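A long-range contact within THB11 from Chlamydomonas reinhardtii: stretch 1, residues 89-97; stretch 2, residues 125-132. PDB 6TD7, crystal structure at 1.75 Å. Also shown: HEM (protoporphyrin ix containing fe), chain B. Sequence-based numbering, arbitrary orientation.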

ATOM      1  N   GLY A  89      -8.852 -16.077  -1.094  1.00 18.01           N
ATOM      2  CA  GLY A  89      -7.780 -16.382  -2.017  1.00 17.33           C
ATOM      3  C   GLY A  89      -6.925 -15.215  -2.451  1.00 20.60           C
ATOM      4  O   GLY A  89      -6.254 -15.312  -3.483  1.00 15.85           O
ATOM      5  N   PHE A  90      -6.938 -14.108  -1.709  1.00 13.75           N
ATOM      6  CA  PHE A  90      -6.001 -13.009  -1.937  1.00 12.37           C
ATOM      7  C   PHE A  90      -4.601 -13.558  -2.179  1.00  9.37           C
ATOM      8  O   PHE A  90      -4.067 -14.309  -1.359  1.00 14.57           O
ATOM      9  N   SER A  91      -4.013 -13.175  -3.305  1.00 12.57           N
ATOM     10  CA  SER A  91      -2.831 -13.823  -3.849  1.00 12.31           C
ATOM     11  C   SER A  91      -1.724 -12.824  -4.122  1.00 12.97           C
ATOM     12  O   SER A  91      -1.964 -11.616  -4.206  1.00  8.56           O
ATOM     13  N   PRO A  92      -0.486 -13.302  -4.273  1.00 12.92           N
ATOM     14  CA  PRO A  92       0.602 -12.391  -4.660  1.00 18.61           C
ATOM     15  C   PRO A  92       0.300 -11.590  -5.913  1.00 12.23           C
ATOM     16  O   PRO A  92       0.726 -10.433  -6.028  1.00 11.55           O
ATOM     17  N   GLU A  93      -0.429 -12.177  -6.862  1.00 11.20           N
ATOM     18  CA  GLU A  93      -0.775 -11.451  -8.077  1.00 13.88           C
ATOM     19  C   GLU A  93      -1.736 -10.303  -7.793  1.00 12.81           C
ATOM     20  O   GLU A  93      -1.666  -9.269  -8.466  1.00  8.17           O
ATOM     21  N   ASP A  94      -2.626 -10.446  -6.804  1.00 11.53           N
ATOM     22  CA  ASP A  94      -3.473  -9.319  -6.421  1.00 11.31           C
ATOM     23  C   ASP A  94      -2.639  -8.209  -5.788  1.00 11.18           C
ATOM     24  O   ASP A  94      -2.874  -7.023  -6.044  1.00  6.81           O
ATOM     25  N   PHE A  95      -1.640  -8.579  -4.983  1.00  7.97           N
ATOM     26  CA  PHE A  95      -0.771  -7.572  -4.386  1.00  6.94           C
ATOM     27  C   PHE A  95       0.023  -6.823  -5.451  1.00 11.78           C
ATOM     28  O   PHE A  95       0.228  -5.608  -5.340  1.00  9.70           O
ATOM     29  N   ASP A  96       0.485  -7.527  -6.490  1.00  6.79           N
ATOM     30  CA  ASP A  96       1.160  -6.853  -7.595  1.00 11.03           C
ATOM     31  C   ASP A  96       0.273  -5.763  -8.190  1.00 11.54           C
ATOM     32  O   ASP A  96       0.730  -4.648  -8.462  1.00 13.90           O
ATOM     33  N   LEU A  97      -1.003  -6.078  -8.411  1.00  7.71           N
ATOM     34  CA  LEU A  97      -1.925  -5.086  -8.958  1.00 10.54           C
ATOM     35  C   LEU A  97      -2.043  -3.884  -8.030  1.00  9.80           C
ATOM     36  O   LEU A  97      -2.041  -2.734  -8.485  1.00 11.88           O
ATOM     37  N   PRO A 125       9.335  -5.314   0.094  1.00 11.37           N
ATOM     38  CA  PRO A 125       9.459  -6.393   1.085  1.00 14.95           C
ATOM     39  C   PRO A 125       8.123  -6.841   1.670  1.00 12.80           C
ATOM     40  O   PRO A 125       8.008  -7.977   2.145  1.00 10.02           O
ATOM     41  N   TYR A 126       7.104  -5.988   1.637  1.00 11.73           N
ATOM     42  CA  TYR A 126       5.847  -6.334   2.297  1.00 13.98           C
ATOM     43  C   TYR A 126       4.994  -7.269   1.467  1.00 10.01           C
ATOM     44  O   TYR A 126       4.025  -7.822   2.000  1.00  9.25           O
ATOM     45  N   LYS A 127       5.364  -7.518   0.213  1.00 11.91           N
ATOM     46  CA  LYS A 127       4.754  -8.623  -0.512  1.00 11.12           C
ATOM     47  C   LYS A 127       5.133  -9.955   0.125  1.00  8.67           C
ATOM     48  O   LYS A 127       4.260 -10.757   0.474  1.00  9.85           O
ATOM     49  N   ASP A 128       6.435 -10.203   0.301  1.00 11.37           N
ATOM     50  CA  ASP A 128       6.876 -11.415   0.987  1.00  8.35           C
ATOM     51  C   ASP A 128       6.329 -11.488   2.411  1.00 11.20           C
ATOM     52  O   ASP A 128       6.012 -12.574   2.908  1.00 11.91           O
ATOM     53  N   ALA A 129       6.219 -10.342   3.090  1.00 11.80           N
ATOM     54  CA  ALA A 129       5.692 -10.351   4.448  1.00  9.21           C
ATOM     55  C   ALA A 129       4.258 -10.863   4.478  1.00 12.36           C
ATOM     56  O   ALA A 129       3.894 -11.665   5.346  1.00 13.28           O
ATOM     57  N   ILE A 130       3.431 -10.415   3.534  1.00  8.06           N
ATOM     58  CA  ILE A 130       2.017 -10.776   3.550  1.00  8.73           C
ATOM     59  C   ILE A 130       1.827 -12.263   3.264  1.00 10.49           C
ATOM     60  O   ILE A 130       0.976 -12.917   3.879  1.00 11.63           O
ATOM     61  N   PHE A 131       2.601 -12.825   2.335  1.00 10.03           N
ATOM     62  CA  PHE A 131       2.288 -14.133   1.774  1.00 11.94           C
ATOM     63  C   PHE A 131       3.209 -15.256   2.228  1.00 13.57           C
ATOM     64  O   PHE A 131       2.998 -16.405   1.824  1.00 16.06           O
ATOM     65  N   THR A 132       4.198 -14.982   3.067  1.00 14.06           N
ATOM     66  CA  THR A 132       5.061 -16.048   3.560  1.00 14.87           C
ATOM     67  C   THR A 132       4.455 -16.657   4.816  1.00 16.08           C
ATOM     68  O   THR A 132       4.272 -15.941   5.810  1.00 14.69           O
TER

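The two helices, 92-97 and 125-131, run roughly antiparallel, their directions 148° apart and their axes 10.4 Å apart at closest approach. The nearest CA pairs set the register: Pro-92 lies across from Phe-131 at 6.9 Å between CA atoms, and Phe-95 across from Lys-127 at 6.8 Å. Three CA-to-CB bonds point toward the partner stretch, those of Phe-95, Ile-130 and Phe-131.

Phe-131 gives up the most area to the contact. With chi1 m (-63°) and chi2 -75°, its ring lies against the start of helix 92-97. Pro-92 covers one face: its CD sits 4.0 Å from the centroid of the Phe-131 ring, 18° off the ring normal, a CH-pi arrangement. The ring edge meets backbone and side chain, with Phe-131 CE1 3.5 Å from Phe-90 O and Phe-131 CE2 3.5 Å from Phe-95 CB. Phe-90 also brings its ring close, CE2 lying 3.7 Å from Phe-131 CZ; with planes at 36° and centroids 5.6 Å apart, the pair is oblique.

Phe-95 adopts chi1 t (-164°) and chi2 73°, which carries its ring between helix 125-131 and the heme. Its CE1 is 3.2 Å from Ile-130 CD1 and equally 3.2 Å from HEM C2C, while its CD2 is 3.5 Å from Lys-127 CB. Ile-130, chi1 m and chi2 t, extends CD1 to this ring. Phe-90 starts sideways, but chi1 t (-170°) brings its ring end nearer: CZ approaches HEM C3B at 3.5 Å, and CE2 reaches Ile-130 CG2 at 4.5 Å. Both phenylalanines of the first stretch therefore join the helix contact to the heme pocket.

Lys-127 is fully extended, all four chi angles t. Its CA-to-CB bond points sideways, yet the straight chain passes Pro-92, whose CB is 3.7 Å from Lys-127 CE, and delivers NZ to Asp-96 OD1 at 2.8 Å. This hydrogen-bonded salt bridge is the one polar side-chain link across the stretches. Asp-96, chi1 m (-70°), likewise starts sideways and turns its carboxylate nearer.

Local bonds hold the helix start that presents Pro-92. Ser-91, chi1 p (67°), is the N-cap: its OG accepts a weak bond from Asp-94 N at 3.4 Å. Asp-94, chi1 m, returns OD2 to Ser-91 N at 3.0 Å. At the other helix's end, Thr-132 OG1 donates to Asp-128 O at 2.7 Å, satisfying its hydroxyl within its own stretch.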

ATOM      1  CB  PHE A  90      -6.011 -12.075  -0.725  1.00 10.66           C
ATOM      2  CG  PHE A  90      -5.275 -10.776  -0.928  1.00 13.70           C
ATOM      3  CD1 PHE A  90      -5.646  -9.900  -1.935  1.00  8.40           C
ATOM      4  CD2 PHE A  90      -4.242 -10.410  -0.075  1.00 11.92           C
ATOM      5  CE1 PHE A  90      -4.984  -8.704  -2.107  1.00 11.94           C
ATOM      6  CE2 PHE A  90      -3.579  -9.208  -0.239  1.00 11.65           C
ATOM      7  CZ  PHE A  90      -3.952  -8.354  -1.255  1.00  8.68           C
ATOM      8  CB  SER A  91      -3.181 -14.557  -5.155  1.00 15.04           C
ATOM      9  OG  SER A  91      -3.525 -13.624  -6.167  1.00 17.46           O
ATOM     10  CB  PRO A  92       1.786 -13.346  -4.870  1.00 15.10           C
ATOM     11  CG  PRO A  92       1.490 -14.504  -3.991  1.00 17.65           C
ATOM     12  CD  PRO A  92      -0.001 -14.665  -3.990  1.00 14.44           C
ATOM     13  CB  GLU A  93      -1.361 -12.417  -9.102  1.00 15.96           C
ATOM     14  CG  GLU A  93      -0.364 -13.459  -9.580  1.00 23.42           C
ATOM     15  CD  GLU A  93      -0.540 -14.802  -8.893  1.00 30.15           C
ATOM     16  OE1 GLU A  93      -0.477 -15.831  -9.597  1.00 46.97           O
ATOM     17  OE2 GLU A  93      -0.752 -14.831  -7.660  1.00 19.59           O
ATOM     18  CB  ASP A  94      -4.573  -9.776  -5.459  1.00  7.27           C
ATOM     19  CG  ASP A  94      -5.494 -10.821  -6.069  1.00 12.91           C
ATOM     20  OD1 ASP A  94      -5.938 -10.633  -7.222  1.00 13.98           O
ATOM     21  OD2 ASP A  94      -5.778 -11.828  -5.384  1.00 15.56           O
ATOM     22  CB  PHE A  95       0.172  -8.219  -3.369  1.00  8.89           C
ATOM     23  CG  PHE A  95       0.822  -7.230  -2.438  1.00 15.68           C
ATOM     24  CD1 PHE A  95       0.088  -6.619  -1.436  1.00 20.48           C
ATOM     25  CD2 PHE A  95       2.159  -6.904  -2.569  1.00 23.73           C
ATOM     26  CE1 PHE A  95       0.675  -5.703  -0.582  1.00 23.64           C
ATOM     27  CE2 PHE A  95       2.752  -5.988  -1.713  1.00 14.64           C
ATOM     28  CZ  PHE A  95       2.009  -5.388  -0.723  1.00 18.88           C
ATOM     29  CB  ASP A  96       1.542  -7.859  -8.685  1.00  9.38           C
ATOM     30  CG  ASP A  96       2.664  -8.798  -8.272  1.00 18.66           C
ATOM     31  OD1 ASP A  96       3.412  -8.500  -7.313  1.00 12.09           O
ATOM     32  OD2 ASP A  96       2.809  -9.841  -8.945  1.00 17.81           O
ATOM     33  CB  LEU A  97      -3.279  -5.746  -9.196  1.00 14.81           C
ATOM     34  CG  LEU A  97      -4.320  -5.109 -10.110  1.00 23.16           C
ATOM     35  CD1 LEU A  97      -3.713  -4.534 -11.377  1.00 24.41           C
ATOM     36  CD2 LEU A  97      -5.353  -6.178 -10.445  1.00 36.11           C
ATOM     37  CB  PRO A 125      10.368  -5.775   2.159  1.00 15.82           C
ATOM     38  CG  PRO A 125      11.144  -4.710   1.434  1.00 16.38           C
ATOM     39  CD  PRO A 125      10.190  -4.156   0.417  1.00 15.14           C
ATOM     40  CB  TYR A 126       5.118  -5.051   2.692  1.00 10.90           C
ATOM     41  CG  TYR A 126       5.877  -4.495   3.855  1.00 11.77           C
ATOM     42  CD1 TYR A 126       5.644  -4.970   5.133  1.00 12.25           C
ATOM     43  CD2 TYR A 126       6.916  -3.598   3.662  1.00  8.44           C
ATOM     44  CE1 TYR A 126       6.381  -4.521   6.196  1.00 14.26           C
ATOM     45  CE2 TYR A 126       7.661  -3.143   4.723  1.00 13.65           C
ATOM     46  CZ  TYR A 126       7.387  -3.610   5.987  1.00 16.45           C
ATOM     47  OH  TYR A 126       8.119  -3.172   7.059  1.00 19.80           O
ATOM     48  CB  LYS A 127       5.169  -8.589  -1.979  1.00 13.45           C
ATOM     49  CG  LYS A 127       4.558  -9.705  -2.789  1.00 12.09           C
ATOM     50  CD  LYS A 127       5.041  -9.663  -4.224  1.00 15.86           C
ATOM     51  CE  LYS A 127       4.483 -10.827  -5.013  1.00 20.31           C
ATOM     52  NZ  LYS A 127       4.880 -10.743  -6.443  1.00 16.25           N
ATOM     53  CB  ASP A 128       8.405 -11.475   1.002  1.00 13.29           C
ATOM     54  CG  ASP A 128       8.991 -11.942  -0.321  1.00 20.70           C
ATOM     55  OD1 ASP A 128       8.226 -12.381  -1.206  1.00 14.07           O
ATOM     56  OD2 ASP A 128      10.228 -11.879  -0.464  1.00 22.35           O
ATOM     57  CB  ALA A 129       5.763  -8.950   5.057  1.00 14.47           C
ATOM     58  CB  ILE A 130       1.237  -9.902   2.549  1.00  7.27           C
ATOM     59  CG1 ILE A 130       1.051  -8.494   3.122  1.00 11.32           C
ATOM     60  CG2 ILE A 130      -0.104 -10.538   2.226  1.00 11.15           C
ATOM     61  CD1 ILE A 130       0.557  -7.482   2.124  1.00 11.80           C
ATOM     62  CB  PHE A 131       2.293 -14.046   0.239  1.00 10.79           C
ATOM     63  CG  PHE A 131       1.236 -13.134  -0.298  1.00  9.50           C
ATOM     64  CD1 PHE A 131      -0.093 -13.529  -0.304  1.00 13.70           C
ATOM     65  CD2 PHE A 131       1.556 -11.869  -0.760  1.00 13.62           C
ATOM     66  CE1 PHE A 131      -1.079 -12.683  -0.777  1.00 13.55           C
ATOM     67  CE2 PHE A 131       0.574 -11.022  -1.233  1.00 12.49           C
ATOM     68  CZ  PHE A 131      -0.744 -11.429  -1.241  1.00 11.36           C
ATOM     69  CB  THR A 132       6.456 -15.526   3.857  1.00 12.39           C
ATOM     70  OG1 THR A 132       7.053 -15.033   2.652  1.00 12.44           O
ATOM     71  CG2 THR A 132       7.320 -16.649   4.420  1.00 17.69           C
TER
HETATM   72  CHA HEM B 201      -4.949  -3.752   5.768  1.00 16.99           C
HETATM   73  CHB HEM B 201      -6.819  -5.525   1.625  1.00 14.35           C
HETATM   74  CHC HEM B 201      -2.968  -4.024  -0.929  1.00 15.80           C
HETATM   75  CHD HEM B 201      -0.865  -2.654   3.288  1.00 17.70           C
HETATM   76  C1A HEM B 201      -5.826  -4.338   4.872  1.00 13.79           C
HETATM   77  C2A HEM B 201      -7.171  -4.836   5.123  1.00 14.61           C
HETATM   78  C3A HEM B 201      -7.656  -5.312   3.972  1.00 13.97           C
HETATM   79  C4A HEM B 201      -6.658  -5.144   2.944  1.00 17.98           C
HETATM   80  CMA HEM B 201      -9.048  -5.935   3.744  1.00 19.25           C
HETATM   81  CAA HEM B 201      -7.956  -4.816   6.456  1.00 26.87           C
HETATM   82  CBA HEM B 201      -7.205  -5.505   7.583  1.00 35.16           C
HETATM   83  CGA HEM B 201      -7.904  -5.219   8.890  1.00 31.71           C
HETATM   84  O1A HEM B 201      -7.629  -5.955   9.873  1.00 59.51           O
HETATM   85  O2A HEM B 201      -8.726  -4.265   8.959  1.00 22.05           O
HETATM   86  C1B HEM B 201      -5.976  -5.224   0.575  1.00 15.16           C
HETATM   87  C2B HEM B 201      -6.253  -5.458  -0.827  1.00 15.96           C
HETATM   88  C3B HEM B 201      -5.196  -5.058  -1.540  1.00 10.85           C
HETATM   89  C4B HEM B 201      -4.204  -4.545  -0.618  1.00 15.78           C
HETATM   90  CMB HEM B 201      -7.547  -6.079  -1.394  1.00 19.83           C
HETATM   91  CAB HEM B 201      -5.088  -5.132  -3.080  1.00 15.11           C
HETATM   92  CBB HEM B 201      -3.922  -5.004  -3.716  1.00 17.47           C
HETATM   93  C1C HEM B 201      -2.099  -3.512   0.011  1.00 15.70           C
HETATM   94  C2C HEM B 201      -0.842  -2.897  -0.315  1.00 17.86           C
HETATM   95  C3C HEM B 201      -0.247  -2.534   0.819  1.00 19.82           C
HETATM   96  C4C HEM B 201      -1.115  -2.869   1.939  1.00 16.69           C
HETATM   97  CMC HEM B 201      -0.272  -2.734  -1.742  1.00 22.84           C
HETATM   98  CAC HEM B 201       1.127  -1.844   0.868  1.00 25.28           C
HETATM   99  CBC HEM B 201       1.967  -2.125   1.864  1.00 35.32           C
HETATM  100  C1D HEM B 201      -1.814  -2.744   4.296  1.00 20.78           C
HETATM  101  C2D HEM B 201      -1.702  -2.190   5.628  1.00 14.40           C
HETATM  102  C3D HEM B 201      -2.816  -2.499   6.306  1.00 13.65           C
HETATM  103  C4D HEM B 201      -3.698  -3.246   5.435  1.00 11.66           C
HETATM  104  CMD HEM B 201      -0.488  -1.393   6.151  1.00 12.78           C
HETATM  105  CAD HEM B 201      -3.165  -2.093   7.747  1.00 14.86           C
HETATM  106  CBD HEM B 201      -2.594  -3.020   8.802  1.00 26.31           C
HETATM  107  CGD HEM B 201      -2.936  -2.327  10.093  1.00 19.38           C
HETATM  108  O1D HEM B 201      -2.053  -1.623  10.651  1.00 20.57           O
HETATM  109  O2D HEM B 201      -4.106  -2.451  10.539  1.00 21.54           O
HETATM  110  NA  HEM B 201      -5.553  -4.549   3.529  1.00 12.75           N
HETATM  111  NB  HEM B 201      -4.715  -4.660   0.666  1.00 11.26           N
HETATM  112  NC  HEM B 201      -2.245  -3.470   1.397  1.00 13.78           N
HETATM  113  ND  HEM B 201      -3.044  -3.379   4.219  1.00 11.13           N
HETATM  114 FE   HEM B 201      -3.872  -3.978   2.486  1.00 21.92          FE